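Long-range contacts in probable oxidoreductase protein (Rhizobium etli, PDB 4FB5), which is probably an oxidoreductase of the GFO/IDH/MocA family that binds a nicotinamide nucleotide, though its substrate is not established: residues H177-D183 against R281-Y287; W86-I90 against E109-A114. All coordinates share one frame; numbering follows the deposited sequence.

Interaction 1. Residues H177-D183 against R281-Y287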
# COMPACT_ATOMS: atom_id res chain seq x y z
N HIS A 177 6.73 14.85 -18.11
CA HIS A 177 7.44 13.58 -18.00
C HIS A 177 6.53 12.37 -17.83
O HIS A 177 5.50 12.43 -17.15
CB HIS A 177 8.34 13.66 -16.80
CG HIS A 177 9.20 12.47 -16.60
ND1 HIS A 177 9.80 11.79 -17.63
CD2 HIS A 177 9.63 11.86 -15.46
CE1 HIS A 177 10.53 10.80 -17.15
NE2 HIS A 177 10.46 10.83 -15.83
N VAL A 178 6.89 11.26 -18.42
CA VAL A 178 6.06 10.07 -18.27
C VAL A 178 6.91 8.83 -18.13
O VAL A 178 7.79 8.64 -18.92
CB VAL A 178 5.12 9.87 -19.45
CG1 VAL A 178 4.40 8.53 -19.32
CG2 VAL A 178 4.15 11.02 -19.53
N ARG A 179 6.59 7.99 -17.14
CA ARG A 179 7.24 6.70 -16.87
C ARG A 179 6.27 5.55 -17.09
O ARG A 179 5.12 5.66 -16.68
CB ARG A 179 7.69 6.68 -15.42
CG ARG A 179 8.92 7.49 -15.27
CD ARG A 179 9.20 7.79 -13.83
NE ARG A 179 10.09 8.93 -13.62
CZ ARG A 179 10.48 9.35 -12.42
NH1 ARG A 179 10.04 8.72 -11.33
NH2 ARG A 179 11.29 10.41 -12.26
N VAL A 180 6.71 4.44 -17.66
CA VAL A 180 5.79 3.29 -17.93
C VAL A 180 6.45 1.95 -17.83
O VAL A 180 7.41 1.73 -18.52
CB VAL A 180 5.20 3.39 -19.33
CG1 VAL A 180 4.28 2.27 -19.56
CG2 VAL A 180 4.40 4.59 -19.39
N GLU A 181 5.98 1.03 -16.99
CA GLU A 181 6.76 -0.21 -16.76
C GLU A 181 5.88 -1.34 -17.11
O GLU A 181 4.77 -1.39 -16.62
CB GLU A 181 7.16 -0.38 -15.29
CG GLU A 181 8.26 0.60 -14.76
CD GLU A 181 8.32 0.73 -13.19
OE1 GLU A 181 8.25 -0.31 -12.48
OE2 GLU A 181 8.45 1.86 -12.64
N MSE A 182 6.33 -2.27 -17.94
CA MSE A 182 5.57 -3.52 -18.04
C MSE A 182 6.38 -4.74 -17.68
O MSE A 182 7.30 -5.11 -18.42
CB MSE A 182 4.85 -3.73 -19.38
CG MSE A 182 4.10 -5.06 -19.39
SE MSE A 182 2.79 -5.19 -20.81
CE MSE A 182 1.81 -6.86 -20.43
N ASP A 183 6.00 -5.37 -16.55
CA ASP A 183 6.72 -6.53 -16.02
C ASP A 183 5.90 -7.79 -15.70
O ASP A 183 4.77 -7.73 -15.15
CB ASP A 183 7.51 -6.14 -14.79
CG ASP A 183 8.15 -4.80 -14.93
OD1 ASP A 183 8.82 -4.55 -15.97
OD2 ASP A 183 7.98 -3.99 -13.98
N ARG A 281 2.11 -6.61 -14.04
CA ARG A 281 2.32 -5.23 -13.69
C ARG A 281 2.45 -4.36 -14.93
O ARG A 281 3.24 -4.64 -15.83
CB ARG A 281 3.59 -5.09 -12.87
CG ARG A 281 4.09 -3.63 -12.68
CD ARG A 281 5.19 -3.68 -11.65
NE ARG A 281 6.05 -2.51 -11.56
CZ ARG A 281 5.88 -1.54 -10.67
NH1 ARG A 281 4.88 -1.61 -9.80
NH2 ARG A 281 6.72 -0.52 -10.65
N ILE A 282 1.70 -3.26 -14.94
CA ILE A 282 1.95 -2.19 -15.87
C ILE A 282 1.86 -0.98 -14.99
O ILE A 282 0.80 -0.75 -14.40
CB ILE A 282 0.81 -2.08 -16.87
CG1 ILE A 282 0.77 -3.35 -17.73
CG2 ILE A 282 0.97 -0.84 -17.69
CD1 ILE A 282 -0.34 -3.41 -18.75
N ALA A 283 2.95 -0.25 -14.86
CA ALA A 283 2.96 0.87 -13.92
C ALA A 283 3.18 2.12 -14.69
O ALA A 283 4.15 2.27 -15.45
CB ALA A 283 4.03 0.71 -12.87
N LEU A 284 2.28 3.04 -14.51
CA LEU A 284 2.33 4.25 -15.28
C LEU A 284 2.36 5.44 -14.36
O LEU A 284 1.54 5.52 -13.45
CB LEU A 284 1.12 4.24 -16.18
CG LEU A 284 0.72 5.49 -16.91
CD1 LEU A 284 1.78 5.78 -17.89
CD2 LEU A 284 -0.60 5.18 -17.60
N GLN A 285 3.35 6.31 -14.53
CA GLN A 285 3.42 7.55 -13.76
C GLN A 285 3.45 8.73 -14.72
O GLN A 285 4.24 8.75 -15.66
CB GLN A 285 4.64 7.61 -12.84
CG GLN A 285 4.87 6.37 -11.98
CD GLN A 285 6.32 6.31 -11.44
OE1 GLN A 285 7.16 5.49 -11.90
NE2 GLN A 285 6.64 7.22 -10.49
N ILE A 286 2.57 9.70 -14.50
CA ILE A 286 2.47 10.86 -15.38
C ILE A 286 2.71 12.17 -14.64
O ILE A 286 2.09 12.41 -13.65
CB ILE A 286 1.10 10.96 -15.97
CG1 ILE A 286 0.68 9.63 -16.57
CG2 ILE A 286 1.08 12.08 -16.98
CD1 ILE A 286 -0.83 9.57 -16.86
N TYR A 287 3.60 13.02 -15.11
CA TYR A 287 3.91 14.22 -14.33
C TYR A 287 3.68 15.49 -15.13
O TYR A 287 4.26 15.65 -16.23
CB TYR A 287 5.32 14.18 -13.76
CG TYR A 287 5.58 13.07 -12.77
CD1 TYR A 287 5.19 13.17 -11.46
CD2 TYR A 287 6.25 11.93 -13.15
CE1 TYR A 287 5.44 12.12 -10.55
CE2 TYR A 287 6.49 10.89 -12.27
CZ TYR A 287 6.09 10.99 -10.97
OH TYR A 287 6.35 9.95 -10.08

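Interaction 2. Residues W86-I90 against E109-A114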
# COMPACT_ATOMS: atom_id res chain seq x y z
N TRP A 86 -9.34 -23.14 -41.67
CA TRP A 86 -9.71 -21.77 -41.37
C TRP A 86 -10.08 -20.98 -42.61
O TRP A 86 -10.88 -20.05 -42.53
CB TRP A 86 -8.61 -21.06 -40.62
CG TRP A 86 -7.31 -21.03 -41.31
CD1 TRP A 86 -6.30 -21.94 -41.20
CD2 TRP A 86 -6.84 -19.99 -42.17
NE1 TRP A 86 -5.22 -21.54 -41.96
CE2 TRP A 86 -5.53 -20.35 -42.57
CE3 TRP A 86 -7.38 -18.80 -42.65
CZ2 TRP A 86 -4.76 -19.56 -43.43
CZ3 TRP A 86 -6.63 -18.01 -43.50
CH2 TRP A 86 -5.33 -18.40 -43.88
N ARG A 87 -9.49 -21.34 -43.75
CA ARG A 87 -9.88 -20.73 -45.02
C ARG A 87 -11.35 -21.01 -45.32
O ARG A 87 -11.97 -20.29 -46.09
CB ARG A 87 -8.98 -21.18 -46.17
CG ARG A 87 -7.56 -20.66 -46.07
CD ARG A 87 -6.58 -21.57 -46.78
NE ARG A 87 -5.32 -21.65 -46.05
CZ ARG A 87 -4.13 -21.88 -46.59
NH1 ARG A 87 -4.00 -22.05 -47.91
NH2 ARG A 87 -3.05 -21.95 -45.82
N ALA A 88 -11.90 -22.03 -44.67
CA ALA A 88 -13.32 -22.39 -44.78
C ALA A 88 -14.21 -21.50 -43.92
O ALA A 88 -15.26 -21.02 -44.37
CB ALA A 88 -13.53 -23.86 -44.43
N LEU A 89 -13.80 -21.29 -42.67
CA LEU A 89 -14.42 -20.31 -41.78
C LEU A 89 -14.49 -18.94 -42.46
O LEU A 89 -15.55 -18.29 -42.49
CB LEU A 89 -13.62 -20.21 -40.49
CG LEU A 89 -14.21 -19.37 -39.36
CD1 LEU A 89 -13.75 -19.87 -38.00
CD2 LEU A 89 -13.90 -17.87 -39.51
N ILE A 90 -13.35 -18.52 -43.00
CA ILE A 90 -13.21 -17.26 -43.70
C ILE A 90 -14.05 -17.22 -44.95
O ILE A 90 -14.50 -16.15 -45.37
CB ILE A 90 -11.74 -17.01 -44.04
CG1 ILE A 90 -11.12 -16.12 -42.96
CG2 ILE A 90 -11.57 -16.38 -45.44
CD1 ILE A 90 -9.59 -16.08 -42.95
N GLU A 109 -1.43 -13.73 -42.56
CA GLU A 109 -2.06 -14.62 -43.53
C GLU A 109 -3.57 -14.62 -43.38
O GLU A 109 -4.33 -14.49 -44.34
CB GLU A 109 -1.53 -16.02 -43.28
CG GLU A 109 -1.05 -16.80 -44.51
CD GLU A 109 -0.62 -18.24 -44.14
OE1 GLU A 109 -0.33 -18.48 -42.93
OE2 GLU A 109 -0.58 -19.12 -45.05
N MSE A 110 -3.99 -14.71 -42.14
CA MSE A 110 -5.38 -14.93 -41.86
C MSE A 110 -6.15 -13.64 -41.95
O MSE A 110 -7.18 -13.57 -42.62
CB MSE A 110 -5.51 -15.57 -40.49
CG MSE A 110 -4.66 -16.84 -40.36
SE MSE A 110 -5.16 -17.83 -38.75
CE MSE A 110 -4.08 -19.46 -38.96
N ALA A 111 -5.65 -12.61 -41.30
CA ALA A 111 -6.35 -11.34 -41.29
C ALA A 111 -6.59 -10.83 -42.72
O ALA A 111 -7.64 -10.26 -43.03
CB ALA A 111 -5.56 -10.34 -40.48
N ILE A 112 -5.58 -11.02 -43.57
CA ILE A 112 -5.66 -10.67 -44.97
C ILE A 112 -6.67 -11.55 -45.71
O ILE A 112 -7.59 -11.04 -46.36
CB ILE A 112 -4.30 -10.75 -45.63
CG1 ILE A 112 -3.41 -9.61 -45.11
CG2 ILE A 112 -4.45 -10.65 -47.14
CD1 ILE A 112 -1.96 -9.67 -45.55
N ALA A 113 -6.53 -12.86 -45.60
CA ALA A 113 -7.51 -13.70 -46.25
C ALA A 113 -8.89 -13.27 -45.76
O ALA A 113 -9.85 -13.27 -46.52
CB ALA A 113 -7.26 -15.14 -45.97
N ALA A 114 -9.00 -12.88 -44.51
CA ALA A 114 -10.29 -12.47 -43.98
C ALA A 114 -10.78 -11.20 -44.64
O ALA A 114 -11.90 -11.13 -45.14
CB ALA A 114 -10.23 -12.30 -42.47

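Interaction 1. Residues H177-D183 against R281-Y287
Backbone hydrogen bonds between His177-Asp183 and Arg281-Tyr287 fix an antiparallel register, and the local strand axes run at 176° to each other. His177-Tyr287, Arg179-Gln285, Glu181-Ala283 and Asp183-Arg281 are the hydrogen-bonded pairs, each closed by two N-H...O bonds; Arg179 N to Gln285 O measures 2.9 Å. From the intervening non-hydrogen-bonded pairs, CA-H...O contacts reach carbonyls of the others, as from Val178 CA to Gln285 O (3.4 Å).

Apolar contacts occupy the face bearing Val178, Val180, Met182, Ile282, Leu284 and Ile286. The CG2 methyls of Val178 and Ile286 lie side by side at 4.1 Å, and CG of selenomethionine Met182 comes equally near Ile282 CG1. Pro214 and Leu218 of helix 206-221 cover Val180. This helix layer on the large mixed sheet belongs to the C-terminal domain of the GFO/IDH/MocA fold, whose other sheet face here meets a second subunit.

Mostly polar and charged groups line that second face. Arg281 runs out extended, its CG turned away from the backbone nitrogen (chi1 168°), and lies across Ala283, whose CB sits 3.6 Å above the centre of the guanidinium plane. Glu181 OE1 forms a salt bridge with Arg281 NH2, and Asp183 OD2 reaches Arg281 NE more weakly, at 3.4 Å. Arg179 NE donates to His177 NE2 (2.9 Å, 157° at the hydrogen), while Tyr287 CE2 lies 4.1 Å above the Arg179 guanidinium plane. Arg179 NH2 also bridges Asp183 OD1, and Arg179 NH1 bridges Glu181 OE1, both of the second subunit; the same bridges run in reverse. Replacing Arg179 with an alanine would probably leave His177 NE2 without this donor and Asp183 OD1 of the second subunit without its bridge, while Glu181 there would keep Arg281 of its own chain.

Interaction 2. Residues W86-I90 against E109-A114
Trp86 is held between two aliphatic chains, selenomethionine Met110 from the facing helix over one side of its indole and the CG of neighbouring Arg87 over the opposite side. Met110 CG stands 3.8 Å from the centroid of the Trp86 six-membered ring, a CH-pi contact, while Met110 SE lies 4.5 Å from the centroid of the five-membered ring, a Met-aromatic contact made by selenium. The indole gets there by taking the crowded position, with CG between backbone N and carbonyl carbon (chi1 58°). Ala113 CB meets the ring at its edge, 3.8 Å from Trp86 CZ3.

Deeper in, the Ile90 CD1 methyl rests on the helix backbone, 3.5 Å from Met110 O and 3.6 Å from Ala114 N, two atoms already hydrogen-bonded to each other within their helix. The small side chains of Ala113 and Ala114 probably allow this approach. The local axes approach to 10.0 Å and cross at -31°; the backbones come nearest at Ile90 and Ala114, and the indole occupies the wider end. Both helices belong to the Rossmann-type domain: Leu89 packs on strand 58-63, and Ala114 on Val121 of strand 120-123.

At the exposed margin Arg87 NH2 and Glu109 OE2 form a long salt bridge of 3.8 Å. Since the oxygen lies well out of the guanidinium plane, this pair probably adds only diffuse charge attraction, and cohesion is likely to rest mainly on dispersion around the indole.

How the interactions relate
From the N terminus, interaction 2 comes first: its 18-residue loop from 86-90 to 109-114 contains strand 97-100 and joins two helices of the Rossmann-type domain. That loop closes before interaction 1 opens, so the two are in series, neither nested nor crossed. Interaction 1 spans 97 residues, from strand 175-183 to strand 281-288, and the enclosed chain supplies helix 206-221 and the neighbouring strand 266-272 of the C-terminal sheet. The centres of interactions 1 and 2 are about 37 Å apart, on opposite sides of the chain's centre. Between interactions 1 and 2 the nearest atoms are about 22 Å apart. Each contact thus ties together its own domain, one joining helices and the other strands.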